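Local coordinates for penicillin binding protein 2X (Streptococcus thermophilus, PDB 5U47) that probably cross-links the peptides of adjacent peptidoglycan strands during septal wall synthesis and is thought to be acylated by beta-lactams at an active-site serine, at residues I672-G678 against K699-L705; E640-I644 against G657-N662; I597-P602 against G622-V628; A425-G430 against A466-R470. The protein carries 1 engineered substitution. One frame throughout, in Å; residues are numbered along the deposited sequence.

Contact 1: I672-G678 against K699-L705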
loop_
_atom_site.group_PDB
_atom_site.type_symbol
_atom_site.label_atom_id
_atom_site.label_comp_id
_atom_site.label_asym_id
_atom_site.label_seq_id
_atom_site.Cartn_x
_atom_site.Cartn_y
_atom_site.Cartn_z
ATOM N N ILE A 672 30.032 -13.837 17.291
ATOM C CA ILE A 672 29.894 -15.150 16.683
ATOM C C ILE A 672 30.956 -15.283 15.606
ATOM O O ILE A 672 31.187 -14.350 14.846
ATOM C CB ILE A 672 28.490 -15.315 16.075
ATOM C CG1 ILE A 672 27.442 -15.252 17.189
ATOM C CG2 ILE A 672 28.388 -16.616 15.284
ATOM C CD1 ILE A 672 26.021 -15.206 16.679
ATOM N N LYS A 673 31.599 -16.443 15.553
ATOM C CA LYS A 673 32.635 -16.739 14.558
ATOM C C LYS A 673 31.984 -17.257 13.281
ATOM O O LYS A 673 31.329 -18.297 13.300
ATOM C CB LYS A 673 33.578 -17.806 15.117
ATOM C CG LYS A 673 34.601 -18.390 14.158
ATOM C CD LYS A 673 35.798 -17.486 13.932
ATOM C CE LYS A 673 36.858 -18.186 13.083
ATOM N NZ LYS A 673 36.397 -18.410 11.680
ATOM N N ILE A 674 32.191 -16.556 12.170
ATOM C CA ILE A 674 31.607 -16.954 10.889
ATOM C C ILE A 674 32.645 -17.547 9.952
ATOM O O ILE A 674 33.727 -17.010 9.803
ATOM C CB ILE A 674 30.939 -15.761 10.141
ATOM C CG1 ILE A 674 29.859 -15.091 10.996
ATOM C CG2 ILE A 674 30.328 -16.239 8.821
ATOM C CD1 ILE A 674 28.674 -15.981 11.299
ATOM N N THR A 675 32.293 -18.663 9.332
ATOM C CA THR A 675 33.101 -19.299 8.306
ATOM C C THR A 675 32.341 -19.100 7.003
ATOM O O THR A 675 31.153 -19.438 6.937
ATOM C CB THR A 675 33.262 -20.803 8.604
ATOM O OG1 THR A 675 34.007 -20.955 9.813
ATOM C CG2 THR A 675 33.993 -21.513 7.480
ATOM N N TYR A 676 32.980 -18.526 5.985
ATOM C CA TYR A 676 32.299 -18.284 4.709
ATOM C C TYR A 676 32.636 -19.285 3.636
ATOM O O TYR A 676 33.761 -19.758 3.543
ATOM C CB TYR A 676 32.620 -16.878 4.157
ATOM C CG TYR A 676 32.143 -15.769 5.057
ATOM C CD1 TYR A 676 30.811 -15.337 5.023
ATOM C CD2 TYR A 676 33.012 -15.161 5.956
ATOM C CE1 TYR A 676 30.367 -14.327 5.861
ATOM C CE2 TYR A 676 32.579 -14.153 6.800
ATOM C CZ TYR A 676 31.263 -13.729 6.744
ATOM O OH TYR A 676 30.840 -12.735 7.594
ATOM N N LYS A 677 31.623 -19.617 2.842
ATOM C CA LYS A 677 31.780 -20.413 1.639
ATOM C C LYS A 677 31.249 -19.517 0.516
ATOM O O LYS A 677 30.101 -19.097 0.571
ATOM C CB LYS A 677 30.929 -21.682 1.656
ATOM C CG LYS A 677 31.334 -22.762 2.637
ATOM C CD LYS A 677 30.344 -23.922 2.589
ATOM C CE LYS A 677 30.296 -24.617 1.236
ATOM N NZ LYS A 677 29.365 -25.777 1.273
ATOM N N GLY A 678 32.073 -19.200 -0.471
ATOM C CA GLY A 678 31.627 -18.378 -1.603
ATOM C C GLY A 678 32.323 -17.041 -1.677
ATOM O O GLY A 678 33.001 -16.632 -0.732
ATOM N N LYS A 699 27.988 -20.155 18.723
ATOM C CA LYS A 699 29.368 -19.645 18.724
ATOM C C LYS A 699 29.946 -19.556 17.331
ATOM O O LYS A 699 30.805 -18.713 17.064
ATOM C CB LYS A 699 30.284 -20.578 19.530
ATOM C CG LYS A 699 29.772 -20.990 20.906
ATOM C CD LYS A 699 29.440 -19.802 21.796
ATOM C CE LYS A 699 29.031 -20.263 23.188
ATOM N NZ LYS A 699 28.702 -19.112 24.072
ATOM N N LYS A 700 29.477 -20.445 16.458
ATOM C CA LYS A 700 29.975 -20.553 15.097
ATOM C C LYS A 700 28.856 -20.815 14.098
ATOM O O LYS A 700 27.907 -21.541 14.394
ATOM C CB LYS A 700 30.933 -21.746 14.989
ATOM C CG LYS A 700 32.141 -21.702 15.906
ATOM C CD LYS A 700 33.009 -22.945 15.722
ATOM C CE LYS A 700 34.197 -22.928 16.660
ATOM N NZ LYS A 700 35.157 -24.016 16.315
ATOM N N ILE A 701 28.981 -20.221 12.914
ATOM C CA ILE A 701 28.053 -20.481 11.845
ATOM C C ILE A 701 28.831 -20.545 10.539
ATOM O O ILE A 701 29.778 -19.777 10.324
ATOM C CB ILE A 701 26.982 -19.386 11.690
ATOM C CG1 ILE A 701 26.273 -19.071 13.012
ATOM C CG2 ILE A 701 25.959 -19.809 10.648
ATOM C CD1 ILE A 701 25.352 -17.863 12.929
ATOM N N THR A 702 28.448 -21.485 9.687
ATOM C CA THR A 702 28.985 -21.546 8.341
ATOM C C THR A 702 27.927 -20.898 7.450
ATOM O O THR A 702 26.777 -21.353 7.379
ATOM C CB THR A 702 29.308 -22.968 7.864
ATOM O OG1 THR A 702 30.367 -23.492 8.656
ATOM C CG2 THR A 702 29.769 -22.953 6.405
ATOM N N ILE A 703 28.324 -19.815 6.800
ATOM C CA ILE A 703 27.451 -19.077 5.898
ATOM C C ILE A 703 27.912 -19.281 4.460
ATOM O O ILE A 703 29.079 -19.023 4.132
ATOM C CB ILE A 703 27.539 -17.582 6.217
ATOM C CG1 ILE A 703 26.858 -17.284 7.559
ATOM C CG2 ILE A 703 26.952 -16.724 5.097
ATOM C CD1 ILE A 703 25.357 -17.452 7.555
ATOM N N THR A 704 26.980 -19.686 3.605
ATOM C CA THR A 704 27.236 -19.837 2.191
ATOM C C THR A 704 26.758 -18.563 1.505
ATOM O O THR A 704 25.644 -18.083 1.762
ATOM C CB THR A 704 26.504 -21.063 1.625
ATOM O OG1 THR A 704 26.919 -22.226 2.347
ATOM C CG2 THR A 704 26.804 -21.267 0.118
ATOM N N LEU A 705 27.608 -18.010 0.651
ATOM C CA LEU A 705 27.291 -16.806 -0.112
ATOM C C LEU A 705 27.115 -17.167 -1.595
ATOM O O LEU A 705 27.851 -17.987 -2.131
ATOM C CB LEU A 705 28.412 -15.770 0.016
ATOM C CG LEU A 705 28.740 -15.274 1.415
ATOM C CD1 LEU A 705 29.998 -14.421 1.372
ATOM C CD2 LEU A 705 27.568 -14.512 2.001
HETATM O O HOH W 1 26.780 -24.553 1.120
#
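The phenol ring of Tyr676 meets the neighbouring strand obliquely: ring atom CD1 lies 3.9 Å from CD1 of Leu705, and CG2 of Ile703 approaches the same ring atom, also obliquely, at 4.1 Å. Over one face of the ring, within its own strand, sits Ile674 CG2, 3.4 Å above the plane and displaced toward the rim. The ring also makes a cation-pi contact with Lys660 of helix 660-670.

Ile674 carries the packing onward. Its two branches divide the work: CD1 reaches Ile701 CB at 3.8 Å and, with CG1 beside the backbone N (chi1 -57°), CG2 falls anti to it and meets Ile703 CG1. Farther back, CG2 of Ile672 touches Ile701 CG1. These residues line the apolar face of the sheet, on which Ile672, Ile674 and Tyr676 touch helix 660-670; in this second PASTA domain 700-706 is the central of three strands, parallel to 673-677 and antiparallel to 683-687.

Six backbone hydrogen bonds join 673-677 to 699-705 in parallel register. Odd-numbered residues of the first strand supply both N and O, from Lys673 N to Lys699 O (2.8 Å) to Leu705 N to Lys677 O (2.7 Å). CA-H groups make auxiliary contacts with the same carbonyls, as between Lys700 CA and Lys673 O.

The other face is polar, with paired lysines and threonines. There the chain of Lys677, bent at chi3 (63°), lays CD 3.8 Å from Thr704 OG1, and its NZ donates to a water that also bonds the Thr704 hydroxyl.

Contact 2: E640-I644 against G657-N662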
loop_
_atom_site.group_PDB
_atom_site.type_symbol
_atom_site.label_atom_id
_atom_site.label_comp_id
_atom_site.label_asym_id
_atom_site.label_seq_id
_atom_site.Cartn_x
_atom_site.Cartn_y
_atom_site.Cartn_z
ATOM N N GLU A 640 19.962 -0.037 -0.467
ATOM C CA GLU A 640 21.005 -0.529 0.389
ATOM C C GLU A 640 20.371 -1.230 1.619
ATOM O O GLU A 640 19.412 -0.757 2.198
ATOM C CB GLU A 640 21.939 0.607 0.802
ATOM C CG GLU A 640 23.051 0.182 1.743
ATOM C CD GLU A 640 24.092 1.268 1.956
ATOM O OE1 GLU A 640 24.143 2.228 1.152
ATOM O OE2 GLU A 640 24.862 1.145 2.920
ATOM N N GLN A 641 20.931 -2.381 1.966
ATOM C CA GLN A 641 20.459 -3.180 3.073
ATOM C C GLN A 641 21.226 -2.793 4.327
ATOM O O GLN A 641 22.450 -2.808 4.332
ATOM C CB GLN A 641 20.704 -4.643 2.758
ATOM C CG GLN A 641 20.129 -5.639 3.750
ATOM C CD GLN A 641 20.626 -7.036 3.430
ATOM O OE1 GLN A 641 21.756 -7.392 3.774
ATOM N NE2 GLN A 641 19.800 -7.820 2.729
ATOM N N ILE A 642 20.508 -2.470 5.395
ATOM C CA ILE A 642 21.142 -2.095 6.650
ATOM C C ILE A 642 20.528 -2.880 7.801
ATOM O O ILE A 642 19.400 -3.386 7.687
ATOM C CB ILE A 642 21.034 -0.574 6.926
ATOM C CG1 ILE A 642 19.592 -0.160 7.236
ATOM C CG2 ILE A 642 21.632 0.221 5.760
ATOM C CD1 ILE A 642 19.484 1.214 7.853
ATOM N N LEU A 643 21.271 -2.977 8.902
ATOM C CA LEU A 643 20.794 -3.671 10.096
ATOM C C LEU A 643 20.404 -2.674 11.178
ATOM O O LEU A 643 21.127 -1.712 11.417
ATOM C CB LEU A 643 21.867 -4.557 10.679
ATOM C CG LEU A 643 22.475 -5.659 9.832
ATOM C CD1 LEU A 643 23.541 -6.362 10.664
ATOM C CD2 LEU A 643 21.402 -6.630 9.354
ATOM N N ILE A 644 19.268 -2.922 11.817
ATOM C CA ILE A 644 18.782 -2.141 12.953
ATOM C C ILE A 644 18.664 -3.166 14.073
ATOM O O ILE A 644 17.787 -4.042 14.032
ATOM C CB ILE A 644 17.412 -1.489 12.680
ATOM C CG1 ILE A 644 17.504 -0.468 11.547
ATOM C CG2 ILE A 644 16.869 -0.794 13.927
ATOM C CD1 ILE A 644 16.144 0.040 11.095
ATOM N N GLY A 657 19.662 -13.897 1.989
ATOM C CA GLY A 657 19.714 -12.621 1.267
ATOM C C GLY A 657 20.541 -11.503 1.908
ATOM O O GLY A 657 20.691 -10.441 1.316
ATOM N N TRP A 658 21.063 -11.718 3.112
ATOM C CA TRP A 658 21.932 -10.716 3.748
ATOM C C TRP A 658 23.234 -10.513 2.977
ATOM O O TRP A 658 23.831 -11.477 2.480
ATOM C CB TRP A 658 22.322 -11.135 5.172
ATOM C CG TRP A 658 21.268 -10.988 6.207
ATOM C CD1 TRP A 658 19.923 -11.007 6.023
ATOM C CD2 TRP A 658 21.475 -10.919 7.620
ATOM N NE1 TRP A 658 19.280 -10.903 7.224
ATOM C CE2 TRP A 658 20.209 -10.840 8.223
ATOM C CE3 TRP A 658 22.614 -10.870 8.432
ATOM C CZ2 TRP A 658 20.040 -10.751 9.615
ATOM C CZ3 TRP A 658 22.445 -10.767 9.830
ATOM C CH2 TRP A 658 21.173 -10.712 10.396
ATOM N N THR A 659 23.700 -9.269 2.914
ATOM C CA THR A 659 25.018 -9.022 2.342
ATOM C C THR A 659 26.090 -9.510 3.315
ATOM O O THR A 659 25.844 -9.640 4.521
ATOM C CB THR A 659 25.275 -7.531 2.061
ATOM O OG1 THR A 659 25.173 -6.777 3.286
ATOM C CG2 THR A 659 24.286 -7.012 1.011
ATOM N N LYS A 660 27.274 -9.792 2.791
ATOM C CA LYS A 660 28.387 -10.235 3.634
ATOM C C LYS A 660 28.728 -9.157 4.675
ATOM O O LYS A 660 28.986 -9.460 5.832
ATOM C CB LYS A 660 29.622 -10.572 2.792
ATOM C CG LYS A 660 30.749 -11.154 3.634
ATOM C CD LYS A 660 31.942 -11.590 2.802
ATOM C CE LYS A 660 33.013 -12.203 3.701
ATOM N NZ LYS A 660 34.090 -12.873 2.926
ATOM N N LYS A 661 28.697 -7.895 4.258
ATOM C CA LYS A 661 28.947 -6.772 5.185
ATOM C C LYS A 661 28.024 -6.862 6.394
ATOM O O LYS A 661 28.453 -6.682 7.534
ATOM C CB LYS A 661 28.727 -5.428 4.467
ATOM C CG LYS A 661 28.939 -4.171 5.315
ATOM C CD LYS A 661 28.620 -2.927 4.477
ATOM C CE LYS A 661 28.849 -1.622 5.231
ATOM N NZ LYS A 661 27.955 -1.453 6.401
ATOM N N ASN A 662 26.756 -7.148 6.148
ATOM C CA ASN A 662 25.794 -7.276 7.242
ATOM C C ASN A 662 25.993 -8.532 8.103
ATOM O O ASN A 662 25.860 -8.467 9.318
ATOM C CB ASN A 662 24.380 -7.084 6.730
ATOM C CG ASN A 662 24.117 -5.636 6.351
ATOM O OD1 ASN A 662 24.767 -4.732 6.893
ATOM N ND2 ASN A 662 23.171 -5.399 5.426
HETATM O O HOH W 2 24.916 -2.052 6.531
HETATM O O HOH W 3 25.102 -4.166 2.714
#
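Two donors grip OE1 of Gln641: the backbone N of Thr659 at 2.8 Å and ND2 of Asn662 at 3.0 Å. The amide of Asn662 uses a lone pair lying in the carbonyl plane of the glutamine, although the two side-chain amide planes are turned 31° apart. The second N-H of ND2 goes to the backbone O of Gln641 (2.9 Å), which it approaches from above the carbonyl plane, so both protons of this amide are spent on one residue. The other end of the glutamine amide is also engaged, NE2 donating to Gly657 O at 3.1 Å. An extended chain, with CG anti to the backbone N (chi1 -174°), carries the amide from the strand to this loop, and bonds at both ends fix its rotation.

Beside the polar group, Leu643 slides past Asn662, its CD1 3.4 Å from Asn662 O. Its CD2 sits over one face of Trp658 in a CH-pi contact, 4.2 Å from the centroid of the six-membered ring. Ile617 of strand 615-619 backs both residues.

Thr659 is the N-cap of helix 660-670, its OG1 accepting from Asn662 N (3.3 Å); the contact thus joins a capped helix start in the second PASTA domain to the central strand of the first.

Contact 3: I597-P602 against G622-V628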
loop_
_atom_site.group_PDB
_atom_site.type_symbol
_atom_site.label_atom_id
_atom_site.label_comp_id
_atom_site.label_asym_id
_atom_site.label_seq_id
_atom_site.Cartn_x
_atom_site.Cartn_y
_atom_site.Cartn_z
ATOM N N ILE A 597 19.069 7.983 14.974
ATOM C CA ILE A 597 17.932 7.077 15.213
ATOM C C ILE A 597 18.107 6.140 16.414
ATOM O O ILE A 597 17.204 5.356 16.711
ATOM C CB ILE A 597 17.546 6.279 13.938
ATOM C CG1 ILE A 597 18.714 5.431 13.434
ATOM C CG2 ILE A 597 17.073 7.232 12.830
ATOM C CD1 ILE A 597 18.322 4.502 12.305
ATOM N N ILE A 598 19.233 6.246 17.126
ATOM C CA ILE A 598 19.457 5.407 18.320
ATOM C C ILE A 598 18.453 5.882 19.369
ATOM O O ILE A 598 18.287 7.090 19.568
ATOM C CB ILE A 598 20.899 5.528 18.888
ATOM C CG1 ILE A 598 21.947 5.215 17.818
ATOM C CG2 ILE A 598 21.085 4.622 20.115
ATOM C CD1 ILE A 598 21.824 3.841 17.203
ATOM N N GLY A 599 17.780 4.943 20.024
ATOM C CA GLY A 599 16.746 5.296 20.994
ATOM C C GLY A 599 15.356 5.424 20.381
ATOM O O GLY A 599 14.369 5.410 21.117
ATOM N N LYS A 600 15.252 5.567 19.048
ATOM C CA LYS A 600 13.920 5.626 18.409
ATOM C C LYS A 600 13.253 4.247 18.359
ATOM O O LYS A 600 13.878 3.232 18.673
ATOM C CB LYS A 600 13.995 6.220 17.005
ATOM C CG LYS A 600 14.200 7.717 17.026
ATOM C CD LYS A 600 14.186 8.323 15.634
ATOM C CE LYS A 600 13.747 9.781 15.681
ATOM N NZ LYS A 600 14.476 10.558 16.728
ATOM N N THR A 601 11.990 4.224 17.948
ATOM C CA THR A 601 11.229 2.980 17.842
ATOM C C THR A 601 11.580 2.304 16.510
ATOM O O THR A 601 11.510 2.944 15.456
ATOM C CB THR A 601 9.723 3.247 17.951
ATOM O OG1 THR A 601 9.473 4.058 19.108
ATOM C CG2 THR A 601 8.948 1.941 18.060
ATOM N N PRO A 602 11.998 1.017 16.550
ATOM C CA PRO A 602 12.405 0.296 15.345
ATOM C C PRO A 602 11.358 0.269 14.246
ATOM O O PRO A 602 11.673 0.579 13.103
ATOM C CB PRO A 602 12.671 -1.125 15.864
ATOM C CG PRO A 602 13.086 -0.921 17.256
ATOM C CD PRO A 602 12.221 0.193 17.751
ATOM N N GLY A 622 12.644 -5.851 20.541
ATOM C CA GLY A 622 12.608 -4.703 21.450
ATOM C C GLY A 622 11.996 -3.460 20.824
ATOM O O GLY A 622 11.987 -3.308 19.592
ATOM N N ASN A 623 11.490 -2.565 21.675
ATOM C CA ASN A 623 10.878 -1.326 21.210
ATOM C C ASN A 623 11.857 -0.141 21.061
ATOM O O ASN A 623 11.424 0.977 20.831
ATOM C CB ASN A 623 9.676 -0.927 22.080
ATOM C CG ASN A 623 10.047 -0.631 23.513
ATOM O OD1 ASN A 623 11.207 -0.694 23.897
ATOM N ND2 ASN A 623 9.051 -0.295 24.314
ATOM N N LYS A 624 13.159 -0.390 21.158
ATOM C CA LYS A 624 14.146 0.685 21.017
ATOM C C LYS A 624 15.271 0.257 20.106
ATOM O O LYS A 624 15.710 -0.894 20.160
ATOM C CB LYS A 624 14.805 1.035 22.359
ATOM C CG LYS A 624 13.886 1.400 23.518
ATOM C CD LYS A 624 13.108 2.676 23.274
ATOM C CE LYS A 624 12.256 3.024 24.492
ATOM N NZ LYS A 624 11.306 4.134 24.207
ATOM N N ILE A 625 15.758 1.200 19.301
ATOM C CA ILE A 625 16.942 0.961 18.482
ATOM C C ILE A 625 18.198 1.099 19.368
ATOM O O ILE A 625 18.418 2.153 19.974
ATOM C CB ILE A 625 17.010 1.945 17.310
ATOM C CG1 ILE A 625 15.886 1.608 16.341
ATOM C CG2 ILE A 625 18.376 1.881 16.624
ATOM C CD1 ILE A 625 15.787 2.523 15.139
ATOM N N GLU A 626 19.003 0.039 19.428
ATOM C CA GLU A 626 20.240 0.032 20.199
ATOM C C GLU A 626 21.464 0.276 19.306
ATOM O O GLU A 626 22.369 1.014 19.690
ATOM C CB GLU A 626 20.378 -1.282 20.956
ATOM C CG GLU A 626 21.609 -1.365 21.827
ATOM C CD GLU A 626 21.651 -2.642 22.640
ATOM O OE1 GLU A 626 20.602 -3.041 23.196
ATOM O OE2 GLU A 626 22.739 -3.245 22.727
ATOM N N LYS A 627 21.508 -0.364 18.139
ATOM C CA LYS A 627 22.614 -0.161 17.195
ATOM C C LYS A 627 22.121 -0.197 15.770
ATOM O O LYS A 627 21.083 -0.829 15.472
ATOM C CB LYS A 627 23.691 -1.231 17.349
ATOM C CG LYS A 627 24.471 -1.149 18.636
ATOM C CD LYS A 627 25.513 -2.246 18.723
ATOM C CE LYS A 627 26.157 -2.238 20.101
ATOM N NZ LYS A 627 27.107 -3.365 20.258
ATOM N N VAL A 628 22.871 0.466 14.893
ATOM C CA VAL A 628 22.558 0.497 13.460
ATOM C C VAL A 628 23.862 0.264 12.702
ATOM O O VAL A 628 24.921 0.766 13.127
ATOM C CB VAL A 628 21.914 1.837 13.047
ATOM C CG1 VAL A 628 21.421 1.783 11.608
ATOM C CG2 VAL A 628 20.749 2.178 13.977
HETATM O O HOH W 4 11.644 5.677 21.297
HETATM O O HOH W 5 9.816 2.748 21.616
#
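Ile625 reaches from its strand into the bend formed by 597-602. Its CB lies 3.5 Å from Ile597 O, and from there the side chain forks. CG1 passes 3.5 Å from Lys600 O and on to Pro602, ending in CD1, which comes back within 3.5 Å of Ile597 O and also approaches Pro602 CA. CG1 stands beside the backbone N (chi1 -69°), which sets CG2 anti to it, toward Ile598 CD1.

Its backbone is held too. Ile625 N donates to Lys600 O at 2.8 Å, and Ile625 O accepts from Gly599 N at 2.9 Å along an in-plane lone pair. Both partners belong to a type II beta turn from Ile597 to Lys600, with Gly599 at its positive-phi third position. In the first PASTA domain this turn lies against strand 625-628, an outer strand of the three-stranded sheet, and leads into helix 602-611. On its other side the strand pairs with 641-646, where Glu626 and Lys627 both face Met645 in a classic beta bulge.

Past the bulge, Val628 CG2 touches two isoleucine tips: Ile597 CD1, whose side chain crosses at about a right angle, and Ile598 CD1, each 3.8 Å away. At the opposite end the ring of Pro602 lies on the backbone of 622-624, with CD 3.3 Å from Asn623 O. That carbonyl accepts a hydrogen bond from a water that also bonds Thr601 OG1.

Contact 4: A425-G430 against A466-R470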
loop_
_atom_site.group_PDB
_atom_site.type_symbol
_atom_site.label_atom_id
_atom_site.label_comp_id
_atom_site.label_asym_id
_atom_site.label_seq_id
_atom_site.Cartn_x
_atom_site.Cartn_y
_atom_site.Cartn_z
ATOM N N ALA A 425 6.904 -15.952 -1.455
ATOM C CA ALA A 425 7.861 -17.043 -1.284
ATOM C C ALA A 425 7.424 -18.248 -2.120
ATOM O O ALA A 425 8.235 -18.971 -2.665
ATOM C CB ALA A 425 7.996 -17.425 0.176
ATOM N N ILE A 426 6.119 -18.436 -2.243
ATOM C CA ILE A 426 5.582 -19.517 -3.050
ATOM C C ILE A 426 5.854 -19.254 -4.532
ATOM O O ILE A 426 6.257 -20.168 -5.246
ATOM C CB ILE A 426 4.078 -19.668 -2.795
ATOM C CG1 ILE A 426 3.808 -19.967 -1.313
ATOM C CG2 ILE A 426 3.470 -20.742 -3.704
ATOM C CD1 ILE A 426 4.317 -21.304 -0.827
ATOM N N SER A 427 5.643 -18.009 -4.967
ATOM C CA SER A 427 5.806 -17.586 -6.359
ATOM C C SER A 427 7.246 -17.331 -6.800
ATOM O O SER A 427 7.521 -17.283 -8.005
ATOM C CB SER A 427 5.047 -16.265 -6.614
ATOM O OG SER A 427 5.774 -15.124 -6.082
ATOM N N ASN A 428 8.142 -17.133 -5.839
ATOM C CA ASN A 428 9.539 -16.784 -6.129
ATOM C C ASN A 428 10.558 -17.799 -5.543
ATOM O O ASN A 428 11.458 -17.422 -4.777
ATOM C CB ASN A 428 9.798 -15.361 -5.582
ATOM C CG ASN A 428 11.191 -14.846 -5.895
ATOM O OD1 ASN A 428 11.645 -14.933 -7.020
ATOM N ND2 ASN A 428 11.869 -14.281 -4.881
ATOM N N ASN A 429 10.397 -19.080 -5.902
ATOM C CA ASN A 429 11.341 -20.148 -5.537
ATOM C C ASN A 429 11.700 -20.260 -4.046
ATOM O O ASN A 429 12.834 -20.604 -3.681
ATOM C CB ASN A 429 12.615 -19.993 -6.392
ATOM C CG ASN A 429 12.323 -20.079 -7.883
ATOM O OD1 ASN A 429 12.612 -19.150 -8.649
ATOM N ND2 ASN A 429 11.689 -21.156 -8.289
ATOM N N GLY A 430 10.729 -19.983 -3.191
ATOM C CA GLY A 430 10.922 -20.051 -1.753
ATOM C C GLY A 430 11.435 -18.784 -1.096
ATOM O O GLY A 430 11.437 -18.702 0.122
ATOM N N ALA A 466 8.366 -25.015 -2.857
ATOM C CA ALA A 466 7.539 -23.991 -3.480
ATOM C C ALA A 466 6.988 -24.480 -4.826
ATOM O O ALA A 466 5.822 -24.320 -5.114
ATOM C CB ALA A 466 8.339 -22.718 -3.678
ATOM N N SER A 467 7.859 -25.071 -5.634
ATOM C CA SER A 467 7.488 -25.566 -6.944
ATOM C C SER A 467 6.435 -26.679 -6.872
ATOM O O SER A 467 5.472 -26.701 -7.653
ATOM C CB SER A 467 8.742 -26.090 -7.643
ATOM O OG SER A 467 8.406 -26.799 -8.819
ATOM N N GLU A 468 6.636 -27.616 -5.947
ATOM C CA GLU A 468 5.676 -28.706 -5.752
ATOM C C GLU A 468 4.340 -28.179 -5.242
ATOM O O GLU A 468 3.282 -28.642 -5.678
ATOM C CB GLU A 468 6.257 -29.811 -4.858
ATOM C CG GLU A 468 7.390 -30.539 -5.560
ATOM C CD GLU A 468 8.016 -31.648 -4.732
ATOM O OE1 GLU A 468 9.007 -32.265 -5.210
ATOM O OE2 GLU A 468 7.526 -31.905 -3.611
ATOM N N THR A 469 4.388 -27.207 -4.341
ATOM C CA THR A 469 3.174 -26.583 -3.831
ATOM C C THR A 469 2.384 -25.964 -4.996
ATOM O O THR A 469 1.176 -26.192 -5.107
ATOM C CB THR A 469 3.480 -25.515 -2.754
ATOM O OG1 THR A 469 4.117 -26.138 -1.636
ATOM C CG2 THR A 469 2.206 -24.850 -2.268
ATOM N N ARG A 470 3.078 -25.247 -5.889
ATOM C CA ARG A 470 2.418 -24.623 -7.048
ATOM C C ARG A 470 1.792 -25.662 -7.970
ATOM O O ARG A 470 0.693 -25.458 -8.477
ATOM C CB ARG A 470 3.367 -23.727 -7.841
ATOM C CG ARG A 470 3.771 -22.431 -7.123
ATOM C CD ARG A 470 4.404 -21.419 -8.075
ATOM N NE ARG A 470 5.484 -21.997 -8.881
ATOM C CZ ARG A 470 6.740 -22.196 -8.472
ATOM N NH1 ARG A 470 7.139 -21.885 -7.234
ATOM N NH2 ARG A 470 7.616 -22.740 -9.306
#
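Hydrogen bonding across the contact is concentrated in one guanidinium. Arg470 NH1 donates to Ile426 O over 2.8 Å; the carbonyl points almost straight at the nitrogen (169° at the oxygen) and lies near the guanidinium plane, though the N-H is bent to 144°. NE and NH2 bond Ser536 O and Glu537 O, so three backbone oxygens gather round this buried charge. A bend at chi3 (-51°) folds the group back over its own helix, setting one face on Ser467 CA.

Van der Waals packing flanks the bond. Ile426 and Arg470 run past each other in opposite directions, Ile426 CG2 lying 3.8 Å from Arg470 CG. Ala466 presses CB against the end of the other helix, 3.6 Å from Ile426 O and 3.7 Å from Gly430 N. Within the transpeptidase domain, helices 416-427 and 463-478 meet beside helix 297-308, whose start carries a Ser-x-x-Lys pattern consistent with the acylated serine of this family; Ile426 touches Val299 and Met300 on it, and Thr469 touches Ser303.

One backbone bond within 425-430 shapes the surface that Ala466 meets: Gly430 N turns back to Ala425 O at 2.7 Å, closing the helix through Asn429 in a left-handed conformation.

How the contacts relate
Contact 4 is the buried one, in the transpeptidase domain, where a single arginine bonds a helix end amid small and apolar side chains. The other three are partly buried, in the PASTA region. Contacts 2 and 3 reach the same sheet through neighbouring strands, Ile644 CG2 lying 3.5 Å from Ile625 CG1, while helix 660-670, entered in contact 2, packs on the strands of contact 1, meeting them at Lys660 and Tyr676. Their chemistry follows their place: a full backbone ladder within the sheet in contact 1, side-chain amides between domains in contact 2, and a two-bond turn along an outer strand in contact 3. Contact 4 comes no closer than about 10 Å, nearest atoms, to contact 2.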